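Side-chain contacts in cryptic loci regulator 2 (Schizosaccharomyces pombe 972h-, PDB 5IKJ), which promotes transcriptional silencing upstream of histone deacetylases and is required for nucleosome positioning at heterochromatic loci and for silencing by the SHREC complex: residues A[187-190]-A[191-194]; A[202-206]-A[207-211]. All coordinates share one frame; numbering follows the deposited sequence.

Contact 1. Residues A[187-190]-A[191-194]; sequences LHHL and YWLI. With ZN (zinc ion), chain C.
The carbonyl O of Leu187 receives the backbone N of Tyr191 at 2.7 Å, the shortest of the backbone hydrogen bonds between 187-190 and 191-194 on helix 183-195. The same i to i+4 pattern follows from Trp192 N to His188 O and from Leu193 N to His189 O, while Ile194 N to Leu190 O is weak at 3.3 Å.

On this frame sits His189, whose ND1 binds the zinc ion at 2.1 Å. Its CG lies anti to the backbone N (chi1 -165°), as does that of Trp192 (chi1 172°), so the two side chains, three residues apart, run side by side in the same direction. CE3 of Trp192 lies over one face of the imidazole, offset toward its rim, and comes within 3.7 Å of His189 CE1. The planes are inclined by 36° in an oblique pairing of the two aromatics. Leu193, one turn on from His189, adds an apolar branch, its CD1 4.0 Å from His189 CD2. The remaining ring nitrogen, NE2, is hydrogen-bonded to Asp21. Tryptophan suits its place by offering the imidazole a broad flat surface and, through NE1, a donor to the carbonyl O of Asn200. With the indole cut back to an alanine, the imidazole is likely to lose the aromatic neighbour over one face, and the Asn200 carbonyl its indole donor.

Histidine suits this position because one nitrogen can coordinate metal while the other meets a carboxylate. With Asp21 at NE2, the ring is likely to be somewhat more electron-rich, consistent with firm zinc binding, and its rotation is fixed from both nitrogens.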
ATOM      1  N   LEU A 187     -17.410 -14.994  -3.474  1.00 55.15           N
ATOM      2  CA  LEU A 187     -16.022 -14.802  -3.065  1.00 54.59           C
ATOM      3  C   LEU A 187     -15.886 -13.673  -2.052  1.00 60.16           C
ATOM      4  O   LEU A 187     -15.099 -13.776  -1.103  1.00 62.77           O
ATOM      5  CB  LEU A 187     -15.146 -14.522  -4.285  1.00 60.87           C
ATOM      6  CG  LEU A 187     -14.333 -15.694  -4.833  1.00 66.50           C
ATOM      7  CD1 LEU A 187     -13.535 -15.230  -6.030  1.00 60.37           C
ATOM      8  CD2 LEU A 187     -13.400 -16.281  -3.776  1.00 67.88           C
ATOM      9  N   HIS A 188     -16.632 -12.585  -2.236  1.00 52.73           N
ATOM     10  CA  HIS A 188     -16.524 -11.464  -1.309  1.00 53.13           C
ATOM     11  C   HIS A 188     -16.985 -11.860   0.088  1.00 47.42           C
ATOM     12  O   HIS A 188     -16.371 -11.465   1.085  1.00 51.44           O
ATOM     13  CB  HIS A 188     -17.323 -10.273  -1.834  1.00 59.02           C
ATOM     14  CG  HIS A 188     -16.750  -9.674  -3.080  1.00 67.26           C
ATOM     15  ND1 HIS A 188     -15.678  -8.808  -3.062  1.00 58.74           N
ATOM     16  CD2 HIS A 188     -17.091  -9.824  -4.382  1.00 52.07           C
ATOM     17  CE1 HIS A 188     -15.385  -8.447  -4.298  1.00 56.65           C
ATOM     18  NE2 HIS A 188     -16.228  -9.049  -5.118  1.00 62.57           N
ATOM     19  N   HIS A 189     -18.060 -12.647   0.182  1.00 47.02           N
ATOM     20  CA  HIS A 189     -18.481 -13.161   1.480  1.00 50.23           C
ATOM     21  C   HIS A 189     -17.477 -14.172   2.019  1.00 59.02           C
ATOM     22  O   HIS A 189     -17.168 -14.169   3.217  1.00 54.85           O
ATOM     23  CB  HIS A 189     -19.868 -13.791   1.373  1.00 52.32           C
ATOM     24  CG  HIS A 189     -20.527 -14.020   2.696  1.00 53.41           C
ATOM     25  ND1 HIS A 189     -21.087 -13.000   3.434  1.00 55.20           N
ATOM     26  CD2 HIS A 189     -20.710 -15.150   3.419  1.00 57.82           C
ATOM     27  CE1 HIS A 189     -21.590 -13.490   4.552  1.00 58.48           C
ATOM     28  NE2 HIS A 189     -21.374 -14.793   4.568  1.00 61.39           N
ATOM     29  N   LEU A 190     -16.960 -15.047   1.153  1.00 57.10           N
ATOM     30  CA  LEU A 190     -15.920 -15.978   1.576  1.00 56.37           C
ATOM     31  C   LEU A 190     -14.730 -15.233   2.163  1.00 50.30           C
ATOM     32  O   LEU A 190     -14.193 -15.624   3.207  1.00 52.30           O
ATOM     33  CB  LEU A 190     -15.472 -16.839   0.394  1.00 55.02           C
ATOM     34  CG  LEU A 190     -14.342 -17.833   0.685  1.00 55.98           C
ATOM     35  CD1 LEU A 190     -14.776 -18.856   1.723  1.00 59.37           C
ATOM     36  CD2 LEU A 190     -13.879 -18.523  -0.589  1.00 60.26           C
ATOM     37  N   TYR A 191     -14.299 -14.159   1.500  1.00 51.17           N
ATOM     38  CA  TYR A 191     -13.152 -13.395   1.974  1.00 54.03           C
ATOM     39  C   TYR A 191     -13.447 -12.730   3.314  1.00 55.97           C
ATOM     40  O   TYR A 191     -12.558 -12.608   4.162  1.00 52.53           O
ATOM     41  CB  TYR A 191     -12.765 -12.358   0.922  1.00 49.21           C
ATOM     42  CG  TYR A 191     -11.633 -11.447   1.324  1.00 62.47           C
ATOM     43  CD1 TYR A 191     -10.313 -11.869   1.245  1.00 67.08           C
ATOM     44  CD2 TYR A 191     -11.885 -10.156   1.766  1.00 61.25           C
ATOM     45  CE1 TYR A 191      -9.275 -11.033   1.605  1.00 65.11           C
ATOM     46  CE2 TYR A 191     -10.855  -9.314   2.127  1.00 63.96           C
ATOM     47  CZ  TYR A 191      -9.553  -9.757   2.045  1.00 68.70           C
ATOM     48  OH  TYR A 191      -8.523  -8.919   2.407  1.00 84.60           O
ATOM     49  N   TRP A 192     -14.693 -12.297   3.523  1.00 50.91           N
ATOM     50  CA  TRP A 192     -15.076 -11.725   4.809  1.00 44.67           C
ATOM     51  C   TRP A 192     -15.055 -12.777   5.910  1.00 58.83           C
ATOM     52  O   TRP A 192     -14.696 -12.479   7.054  1.00 57.44           O
ATOM     53  CB  TRP A 192     -16.462 -11.091   4.700  1.00 46.44           C
ATOM     54  CG  TRP A 192     -17.031 -10.643   6.009  1.00 59.15           C
ATOM     55  CD1 TRP A 192     -16.751  -9.484   6.671  1.00 53.33           C
ATOM     56  CD2 TRP A 192     -17.989 -11.342   6.812  1.00 56.17           C
ATOM     57  NE1 TRP A 192     -17.470  -9.420   7.839  1.00 58.99           N
ATOM     58  CE2 TRP A 192     -18.238 -10.549   7.949  1.00 57.51           C
ATOM     59  CE3 TRP A 192     -18.658 -12.564   6.682  1.00 54.95           C
ATOM     60  CZ2 TRP A 192     -19.127 -10.936   8.950  1.00 52.25           C
ATOM     61  CZ3 TRP A 192     -19.540 -12.947   7.677  1.00 54.22           C
ATOM     62  CH2 TRP A 192     -19.767 -12.135   8.796  1.00 55.38           C
ATOM     63  N   LEU A 193     -15.438 -14.015   5.585  1.00 49.23           N
ATOM     64  CA  LEU A 193     -15.487 -15.067   6.595  1.00 52.04           C
ATOM     65  C   LEU A 193     -14.104 -15.363   7.159  1.00 48.34           C
ATOM     66  O   LEU A 193     -13.962 -15.646   8.353  1.00 52.70           O
ATOM     67  CB  LEU A 193     -16.101 -16.336   6.005  1.00 51.57           C
ATOM     68  CG  LEU A 193     -17.626 -16.383   5.905  1.00 58.22           C
ATOM     69  CD1 LEU A 193     -18.060 -17.619   5.132  1.00 53.86           C
ATOM     70  CD2 LEU A 193     -18.265 -16.367   7.289  1.00 51.99           C
ATOM     71  N   ILE A 194     -13.070 -15.303   6.319  1.00 48.07           N
ATOM     72  CA  ILE A 194     -11.725 -15.634   6.773  1.00 52.04           C
ATOM     73  C   ILE A 194     -10.934 -14.417   7.240  1.00 59.11           C
ATOM     74  O   ILE A 194      -9.908 -14.584   7.915  1.00 58.72           O
ATOM     75  CB  ILE A 194     -10.933 -16.359   5.671  1.00 62.49           C
ATOM     76  CG1 ILE A 194     -10.736 -15.452   4.465  1.00 62.73           C
ATOM     77  CG2 ILE A 194     -11.632 -17.646   5.258  1.00 56.19           C
ATOM     78  CD1 ILE A 194      -9.404 -14.766   4.434  1.00 66.25           C
TER
HETATM   79 ZN    ZN C 601     -21.199 -10.981   2.854  1.00 47.72          ZN

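Contact 2. Residues A[202-206]-A[207-211]. With ZN (zinc ion), chain C.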
ATOM      1  N   SER A 202     -21.177  -5.834   8.954  1.00 70.65           N
ATOM      2  CA  SER A 202     -21.158  -4.554   8.259  1.00 66.38           C
ATOM      3  C   SER A 202     -19.890  -4.327   7.447  1.00 63.18           C
ATOM      4  O   SER A 202     -19.850  -3.384   6.651  1.00 70.93           O
ATOM      5  CB  SER A 202     -21.321  -3.413   9.267  1.00 75.24           C
ATOM      6  OG  SER A 202     -22.576  -3.484   9.920  1.00 79.05           O
ATOM      7  N   THR A 203     -18.863  -5.155   7.623  1.00 68.47           N
ATOM      8  CA  THR A 203     -17.594  -4.974   6.933  1.00 58.00           C
ATOM      9  C   THR A 203     -17.476  -5.823   5.675  1.00 58.19           C
ATOM     10  O   THR A 203     -16.422  -5.810   5.033  1.00 63.46           O
ATOM     11  CB  THR A 203     -16.429  -5.299   7.875  1.00 62.95           C
ATOM     12  OG1 THR A 203     -16.297  -6.719   8.010  1.00 60.18           O
ATOM     13  CG2 THR A 203     -16.660  -4.685   9.250  1.00 63.34           C
ATOM     14  N   CYS A 204     -18.524  -6.557   5.307  1.00 60.95           N
ATOM     15  CA  CYS A 204     -18.497  -7.397   4.118  1.00 61.16           C
ATOM     16  C   CYS A 204     -18.947  -6.605   2.898  1.00 57.09           C
ATOM     17  O   CYS A 204     -19.890  -5.812   2.970  1.00 60.32           O
ATOM     18  CB  CYS A 204     -19.396  -8.622   4.303  1.00 47.58           C
ATOM     19  SG  CYS A 204     -19.290  -9.834   2.960  1.00 49.32           S
ATOM     20  N   CYS A 205     -18.268  -6.830   1.775  1.00 55.70           N
ATOM     21  CA  CYS A 205     -18.585  -6.155   0.524  1.00 57.01           C
ATOM     22  C   CYS A 205     -19.522  -6.958  -0.369  1.00 57.51           C
ATOM     23  O   CYS A 205     -19.888  -6.473  -1.445  1.00 59.34           O
ATOM     24  CB  CYS A 205     -17.301  -5.851  -0.255  1.00 54.19           C
ATOM     25  SG  CYS A 205     -16.038  -4.959   0.675  1.00 70.00           S
ATOM     26  N   CYS A 206     -19.920  -8.159   0.041  1.00 56.49           N
ATOM     27  CA  CYS A 206     -20.681  -9.025  -0.845  1.00 53.62           C
ATOM     28  C   CYS A 206     -22.085  -8.469  -1.066  1.00 53.44           C
ATOM     29  O   CYS A 206     -22.580  -7.630  -0.309  1.00 54.97           O
ATOM     30  CB  CYS A 206     -20.757 -10.445  -0.280  1.00 46.69           C
ATOM     31  SG  CYS A 206     -22.226 -10.785   0.715  1.00 56.10           S
ATOM     32  N   VAL A 207     -22.737  -8.969  -2.118  1.00 58.75           N
ATOM     33  CA  VAL A 207     -24.008  -8.397  -2.550  1.00 55.88           C
ATOM     34  C   VAL A 207     -25.099  -8.649  -1.519  1.00 57.48           C
ATOM     35  O   VAL A 207     -26.012  -7.830  -1.361  1.00 59.96           O
ATOM     36  CB  VAL A 207     -24.416  -8.960  -3.926  1.00 58.61           C
ATOM     37  CG1 VAL A 207     -25.557  -8.138  -4.515  1.00 72.53           C
ATOM     38  CG2 VAL A 207     -23.231  -8.987  -4.886  1.00 80.51           C
ATOM     39  N   LEU A 208     -25.032  -9.772  -0.802  1.00 54.48           N
ATOM     40  CA  LEU A 208     -26.120 -10.143   0.095  1.00 56.39           C
ATOM     41  C   LEU A 208     -26.032  -9.431   1.439  1.00 46.98           C
ATOM     42  O   LEU A 208     -27.057  -9.258   2.108  1.00 52.01           O
ATOM     43  CB  LEU A 208     -26.135 -11.660   0.294  1.00 55.18           C
ATOM     44  CG  LEU A 208     -26.369 -12.495  -0.970  1.00 51.69           C
ATOM     45  CD1 LEU A 208     -26.393 -13.978  -0.630  1.00 56.35           C
ATOM     46  CD2 LEU A 208     -27.656 -12.098  -1.682  1.00 54.09           C
ATOM     47  N   CYS A 209     -24.836  -9.011   1.851  1.00 42.86           N
ATOM     48  CA  CYS A 209     -24.693  -8.218   3.065  1.00 48.35           C
ATOM     49  C   CYS A 209     -24.775  -6.723   2.798  1.00 56.45           C
ATOM     50  O   CYS A 209     -25.185  -5.966   3.685  1.00 53.81           O
ATOM     51  CB  CYS A 209     -23.357  -8.525   3.751  1.00 53.49           C
ATOM     52  SG  CYS A 209     -23.073 -10.277   4.100  1.00 54.79           S
ATOM     53  N   SER A 210     -24.403  -6.282   1.594  1.00 56.64           N
ATOM     54  CA  SER A 210     -24.292  -4.863   1.289  1.00 58.18           C
ATOM     55  C   SER A 210     -25.356  -4.346   0.333  1.00 52.94           C
ATOM     56  O   SER A 210     -25.579  -3.133   0.288  1.00 60.80           O
ATOM     57  CB  SER A 210     -22.909  -4.562   0.692  1.00 53.26           C
ATOM     58  OG  SER A 210     -21.884  -4.808   1.638  1.00 78.18           O
ATOM     59  N   GLY A 211     -26.013  -5.220  -0.424  1.00 58.43           N
ATOM     60  CA  GLY A 211     -26.981  -4.780  -1.410  1.00 62.80           C
ATOM     61  C   GLY A 211     -26.440  -3.709  -2.337  1.00 58.46           C
ATOM     62  O   GLY A 211     -25.470  -3.943  -3.063  1.00 58.19           O
TER
HETATM   63 ZN    ZN C 601     -21.199 -10.981   2.854  1.00 47.72          ZN
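Three thiolate sulfurs converge on the zinc ion: SG of Cys204 at 2.2 Å, SG of Cys206 at 2.4 Å and, from the helical turn 207-210, SG of Cys209; His189 supplies the fourth ligand. Cysteine fits each place, since its soft sulfur binds zinc well and can still accept hydrogen bonds from the backbone.

Two such bonds tie the chain around the metal. The N of Cys206 donates to SG of Cys204, nearly straight at 164°. Cys206 is also the N-cap of the helix, its SG accepting from the backbone N of Cys209 at 3.4 Å, so one sulfur serves both metal and cap. For Cys204, SG is anti to the backbone N (chi1 -173°), which turns it to the metal from the loop, whereas SG of Cys209 reaches the zinc from within the helical turn.

The carbonyl O of Cys206 is met by Ser210 N at 3.0 Å, closing the first helical turn. OG of Ser210 comes within 2.6 Å of Cys204 O and is hydrogen-bonded to Arg217 of helix 214-237, as suits a short polar side chain at this place.

Farther out, CB of Cys204 packs against CB of Cys209 at 4.0 Å, while CB of Leu208 lies beside Cys206 SG and the Leu208 side chain touches His174 and Phe180.

Cys206 and Cys209 form a CxxC pair, with Cys204 and His189 completing a site of three cysteines and one histidine. Three thiolates would bring net negative charge to the zinc site, and the N-H donors to Cys204 and Cys206 would probably ease part of it.

Contact 1 comes first along the chain, on helix 183-195; contact 2 follows, running from the next loop into the short helix 207-210. Their centres lie about 10 Å apart, on the same side of the chain's centre, and both belong to the Clr2 family region. The zinc ion joins them, taking one ligand from contact 1 and three from contact 2. Direct packing reinforces this link: CB of Cys204 comes within 3.5 Å of Trp192 CG, and CB of Cys206 equally close to His189 N. The metal thus joins helix 183-195 to the cysteine-rich segment that follows it; four protein ligands are consistent with a structural zinc site that probably stabilises this part of the silencing factor.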